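PDB 7B04: nitrite oxidoreductase subunit B from Kuenenia stuttgartiensis, which probably relays electrons through a chain of iron-sulfur clusters between the catalytic subunit and a heme-carrying partner in the nitrite-oxidising complex of an anammox bacterium. Local coordinates for residues Met332-Glu337 and Lys371-Tyr376; Tyr305-Trp310 and Asp325-Lys330. One frame throughout, in Å; residues are numbered along the deposited sequence.

Interaction 1: residues Met332-Glu337 and Lys371-Tyr376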
# COMPACT_ATOMS: atom_id res chain seq x y z
N MET A 332 9.13 25.77 -6.33
CA MET A 332 9.97 25.62 -5.14
C MET A 332 9.79 26.78 -4.18
O MET A 332 9.88 26.60 -2.96
CB MET A 332 11.44 25.50 -5.54
CG MET A 332 11.76 24.30 -6.40
SD MET A 332 13.49 24.31 -6.91
CE MET A 332 14.30 24.02 -5.34
N VAL A 333 9.53 27.97 -4.70
CA VAL A 333 9.16 29.13 -3.88
C VAL A 333 7.82 29.61 -4.42
O VAL A 333 7.79 30.46 -5.33
CB VAL A 333 10.23 30.23 -3.94
CG1 VAL A 333 9.99 31.26 -2.87
CG2 VAL A 333 11.63 29.63 -3.82
N PRO A 334 6.70 29.10 -3.92
CA PRO A 334 5.42 29.40 -4.55
C PRO A 334 5.05 30.86 -4.39
O PRO A 334 5.22 31.46 -3.33
CB PRO A 334 4.43 28.50 -3.80
CG PRO A 334 5.27 27.46 -3.13
CD PRO A 334 6.56 28.14 -2.81
N SER A 335 4.53 31.44 -5.48
CA SER A 335 3.91 32.75 -5.39
C SER A 335 2.68 32.67 -4.49
O SER A 335 2.20 31.58 -4.15
CB SER A 335 3.55 33.27 -6.78
OG SER A 335 2.46 32.56 -7.33
N ARG A 336 2.17 33.83 -4.10
CA ARG A 336 0.99 33.86 -3.24
C ARG A 336 -0.21 33.20 -3.90
O ARG A 336 -0.96 32.47 -3.24
CB ARG A 336 0.66 35.30 -2.86
CG ARG A 336 -0.64 35.41 -2.09
CD ARG A 336 -0.86 36.81 -1.56
NE ARG A 336 -1.84 36.81 -0.48
CZ ARG A 336 -2.03 37.84 0.34
NH1 ARG A 336 -1.31 38.94 0.20
NH2 ARG A 336 -2.94 37.76 1.30
N GLU A 337 -0.41 33.43 -5.20
CA GLU A 337 -1.61 32.88 -5.84
C GLU A 337 -1.48 31.39 -6.16
O GLU A 337 -2.48 30.68 -6.13
CB GLU A 337 -1.93 33.66 -7.11
CG GLU A 337 -3.42 33.72 -7.41
CD GLU A 337 -3.75 34.49 -8.67
OE1 GLU A 337 -2.86 34.64 -9.53
OE2 GLU A 337 -4.91 34.93 -8.81
N LYS A 371 15.74 33.15 -2.90
CA LYS A 371 14.80 34.25 -3.04
C LYS A 371 13.85 34.23 -1.84
O LYS A 371 13.78 33.26 -1.09
CB LYS A 371 14.09 34.27 -4.40
CG LYS A 371 13.03 33.24 -4.68
CD LYS A 371 12.56 33.47 -6.12
CE LYS A 371 11.31 32.71 -6.48
NZ LYS A 371 10.87 33.06 -7.86
N LYS A 372 13.10 35.32 -1.69
CA LYS A 372 12.26 35.54 -0.51
C LYS A 372 10.86 34.97 -0.69
O LYS A 372 10.20 35.22 -1.70
CB LYS A 372 12.19 37.03 -0.21
CG LYS A 372 11.06 37.44 0.73
CD LYS A 372 11.32 38.84 1.28
CE LYS A 372 10.02 39.56 1.59
NZ LYS A 372 9.96 39.98 3.02
N PHE A 373 10.42 34.20 0.31
CA PHE A 373 9.10 33.57 0.33
C PHE A 373 8.29 34.15 1.49
O PHE A 373 8.75 34.13 2.64
CB PHE A 373 9.21 32.05 0.48
CG PHE A 373 7.90 31.37 0.75
CD1 PHE A 373 7.02 31.12 -0.29
CD2 PHE A 373 7.56 30.99 2.03
CE1 PHE A 373 5.81 30.49 -0.04
CE2 PHE A 373 6.35 30.37 2.28
CZ PHE A 373 5.47 30.12 1.24
N THR A 374 7.10 34.66 1.18
CA THR A 374 6.15 35.11 2.19
C THR A 374 4.85 34.33 2.01
O THR A 374 4.41 34.05 0.89
CB THR A 374 5.87 36.61 2.11
OG1 THR A 374 5.07 36.90 0.95
CG2 THR A 374 7.16 37.40 2.04
N MET A 375 4.23 33.98 3.14
CA MET A 375 3.03 33.16 3.13
C MET A 375 1.94 33.84 3.95
O MET A 375 2.19 34.29 5.07
CB MET A 375 3.31 31.76 3.69
CG MET A 375 2.09 30.86 3.77
SD MET A 375 2.50 29.24 4.43
CE MET A 375 2.91 29.64 6.12
N TYR A 376 0.74 33.91 3.37
CA TYR A 376 -0.43 34.54 3.98
C TYR A 376 -1.50 33.47 4.14
O TYR A 376 -1.54 32.49 3.40
CB TYR A 376 -0.95 35.69 3.10
CG TYR A 376 0.12 36.67 2.65
CD1 TYR A 376 0.21 37.93 3.23
CD2 TYR A 376 1.02 36.34 1.65
CE1 TYR A 376 1.19 38.83 2.83
CE2 TYR A 376 2.00 37.23 1.25
CZ TYR A 376 2.08 38.48 1.84
OH TYR A 376 3.05 39.37 1.44
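R336 lays its guanidinium flat on the ring of Y376, with the two planes only 5° apart and their centres 3.7 Å from each other. The two side chains cross at about a right angle. CG of R336 is anti to the backbone N (chi1 174°), the chain stays extended to NE, and the guanidinium at its end lies over the ring. CZ is displaced toward the CG side, 3.4 Å from Y376 CG, NH1 lies over the ring centre, and NH2 hangs past the rim above CB. The same guanidinium is held from outside the two segments by salt bridges, NH2 to D378 and NH1 to E359.

Toward the start of strand 371-383 the contact turns apolar. V333 and F373 lie side by side but point opposite ways, with V333 CG1 3.5 Å from F373 CB, while K371 runs its extended chain past V333, with CE 3.7 Å from V333 CB. P334 works on the F373 ring in two ways: its carbonyl O approaches the edge in the ring plane, and its CD comes to 3.7 Å from CE1. Beyond them, subunit A packs on both P334 and F373.

Cation-pi stacking uses the face of the arginine and leaves its N-H groups pointing outward, which lets R336 pair with two carboxylates while still pinning the start of helix 336-342 to the strand.

Interaction 2: residues Tyr305-Trp310 and Asp325-Lys330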
# COMPACT_ATOMS: atom_id res chain seq x y z
N TYR A 305 1.63 17.86 -15.81
CA TYR A 305 2.34 17.54 -14.58
C TYR A 305 3.22 18.71 -14.15
O TYR A 305 3.84 19.37 -14.98
CB TYR A 305 3.24 16.31 -14.78
CG TYR A 305 2.51 15.04 -15.14
CD1 TYR A 305 2.17 14.12 -14.16
CD2 TYR A 305 2.19 14.75 -16.46
CE1 TYR A 305 1.51 12.95 -14.49
CE2 TYR A 305 1.53 13.59 -16.79
CZ TYR A 305 1.20 12.69 -15.80
OH TYR A 305 0.54 11.52 -16.13
N ILE A 306 3.27 18.93 -12.84
CA ILE A 306 4.28 19.81 -12.24
C ILE A 306 5.53 18.96 -12.01
O ILE A 306 5.47 18.01 -11.22
CB ILE A 306 3.78 20.43 -10.94
CG1 ILE A 306 2.64 21.42 -11.22
CG2 ILE A 306 4.92 21.13 -10.21
CD1 ILE A 306 2.01 22.00 -9.97
N PRO A 307 6.65 19.27 -12.65
CA PRO A 307 7.80 18.35 -12.63
C PRO A 307 8.38 18.23 -11.23
O PRO A 307 8.18 19.12 -10.38
CB PRO A 307 8.80 19.02 -13.59
CG PRO A 307 7.97 19.92 -14.44
CD PRO A 307 6.87 20.42 -13.54
N PRO A 308 9.08 17.14 -10.95
CA PRO A 308 9.75 17.02 -9.65
C PRO A 308 10.89 18.02 -9.52
O PRO A 308 11.65 18.26 -10.46
CB PRO A 308 10.28 15.58 -9.65
CG PRO A 308 9.47 14.87 -10.69
CD PRO A 308 9.17 15.89 -11.73
N ARG A 309 10.99 18.62 -8.33
CA ARG A 309 12.04 19.60 -8.06
C ARG A 309 13.43 18.97 -8.01
O ARG A 309 14.43 19.69 -8.14
CB ARG A 309 11.75 20.33 -6.75
CG ARG A 309 11.85 19.46 -5.52
CD ARG A 309 11.79 20.30 -4.25
NE ARG A 309 11.97 19.48 -3.06
CZ ARG A 309 12.13 19.96 -1.83
NH1 ARG A 309 12.29 19.14 -0.81
NH2 ARG A 309 12.15 21.27 -1.63
N TRP A 310 13.53 17.66 -7.81
CA TRP A 310 14.78 17.00 -7.48
C TRP A 310 15.35 16.15 -8.60
O TRP A 310 16.51 15.72 -8.50
CB TRP A 310 14.59 16.12 -6.24
CG TRP A 310 13.66 14.98 -6.49
CD1 TRP A 310 13.99 13.72 -6.90
CD2 TRP A 310 12.23 15.00 -6.37
NE1 TRP A 310 12.86 12.95 -7.03
CE2 TRP A 310 11.77 13.71 -6.71
CE3 TRP A 310 11.31 15.97 -6.00
CZ2 TRP A 310 10.41 13.38 -6.70
CZ3 TRP A 310 9.96 15.64 -5.99
CH2 TRP A 310 9.53 14.36 -6.33
N ASP A 325 12.12 23.99 -16.66
CA ASP A 325 12.96 24.83 -15.81
C ASP A 325 12.15 25.93 -15.12
O ASP A 325 12.32 26.17 -13.92
CB ASP A 325 14.07 25.46 -16.65
CG ASP A 325 15.04 24.43 -17.18
OD1 ASP A 325 15.43 23.53 -16.41
OD2 ASP A 325 15.41 24.52 -18.37
N GLU A 326 11.27 26.59 -15.86
CA GLU A 326 10.47 27.67 -15.28
C GLU A 326 9.36 27.15 -14.38
O GLU A 326 8.93 27.88 -13.48
CB GLU A 326 9.92 28.57 -16.39
CG GLU A 326 11.03 29.34 -17.10
CD GLU A 326 10.53 30.17 -18.26
OE1 GLU A 326 9.32 30.11 -18.56
OE2 GLU A 326 11.35 30.87 -18.87
N ALA A 327 8.87 25.93 -14.62
CA ALA A 327 7.84 25.37 -13.76
C ALA A 327 8.39 25.10 -12.36
O ALA A 327 7.73 25.41 -11.36
CB ALA A 327 7.29 24.09 -14.37
N ILE A 328 9.58 24.52 -12.27
CA ILE A 328 10.17 24.21 -10.97
C ILE A 328 10.51 25.48 -10.22
O ILE A 328 10.32 25.57 -9.00
CB ILE A 328 11.41 23.31 -11.16
CG1 ILE A 328 11.01 22.01 -11.86
CG2 ILE A 328 12.06 23.01 -9.83
CD1 ILE A 328 12.17 21.11 -12.20
N GLU A 329 11.02 26.50 -10.92
CA GLU A 329 11.37 27.76 -10.27
C GLU A 329 10.15 28.39 -9.61
O GLU A 329 10.25 28.99 -8.53
CB GLU A 329 12.02 28.70 -11.29
CG GLU A 329 12.46 30.05 -10.75
CD GLU A 329 11.51 31.17 -11.10
OE1 GLU A 329 10.89 31.10 -12.18
OE2 GLU A 329 11.37 32.12 -10.29
N LYS A 330 8.99 28.28 -10.26
CA LYS A 330 7.75 28.79 -9.67
C LYS A 330 7.32 27.96 -8.47
O LYS A 330 6.82 28.50 -7.48
CB LYS A 330 6.65 28.83 -10.73
CG LYS A 330 6.89 29.83 -11.85
CD LYS A 330 5.67 29.95 -12.75
CE LYS A 330 5.97 30.77 -13.99
NZ LYS A 330 6.38 32.16 -13.64
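I328 reaches from helix 324-332 to the backbone of P308, R309 and the ring of P307. Its CB branches in two directions. CG2, anti to the backbone N, goes to R309 and rests 3.8 Å from its CA, with R309 CB slightly farther off. CG1 leaves on the other branch and passes P307 CB at 4.1 Å, about as far as it is from the P308 carbonyl. From there chi2 of 175° extends the chain, and CD1 ends 3.4 Å from P308 O, a van der Waals touch between a methyl and a carbonyl oxygen. One residue earlier on the helix, A327 meets the P307 ring with its single methyl, CB to CD at 3.8 Å.

The two prolines continue directly from strand 303-306, which runs parallel to strand 25-31 in a mixed sheet; that neighbouring strand leads into the ferredoxin-type cysteine motif beginning at C35. Helix 324-332 packs on the loop that follows strand 303-306, and helix 313-320 adds R313 and L316 against I328. An alanine at I328 would probably open a gap between the helix and P307, P308 and R309, since CG1, CD1 and CG2 would be gone.

P308 itself faces the other way, toward I32 and F169, with its CB over one face of the W310 indole. R309 gives its backbone N-H to N33 OD1, and its guanidinium leads away from the helix to subunit A, where NH1 makes a weak hydrogen bond to the carbonyl of K343 of that chain.

Both segments of interaction 2 come earlier in the sequence than those of interaction 1, and a short loop joins helix 324-332 to helix 336-342. Their centres lie 15 Å apart, and they meet in two places. K371 NZ of interaction 1 forms a salt bridge with E329 OE2 at 2.7 Å, tying the strand to the helix of interaction 2, and M332 CG packs 4.0 Å from R309 CB. Only interaction 2 comes near a redox centre: the side chain of P308 is about 8 Å from that of the cluster ligand C35 and about 12 Å from a [4Fe-4S] cluster. Interaction 1 lies away from the metal sites, and both contacts border subunit A.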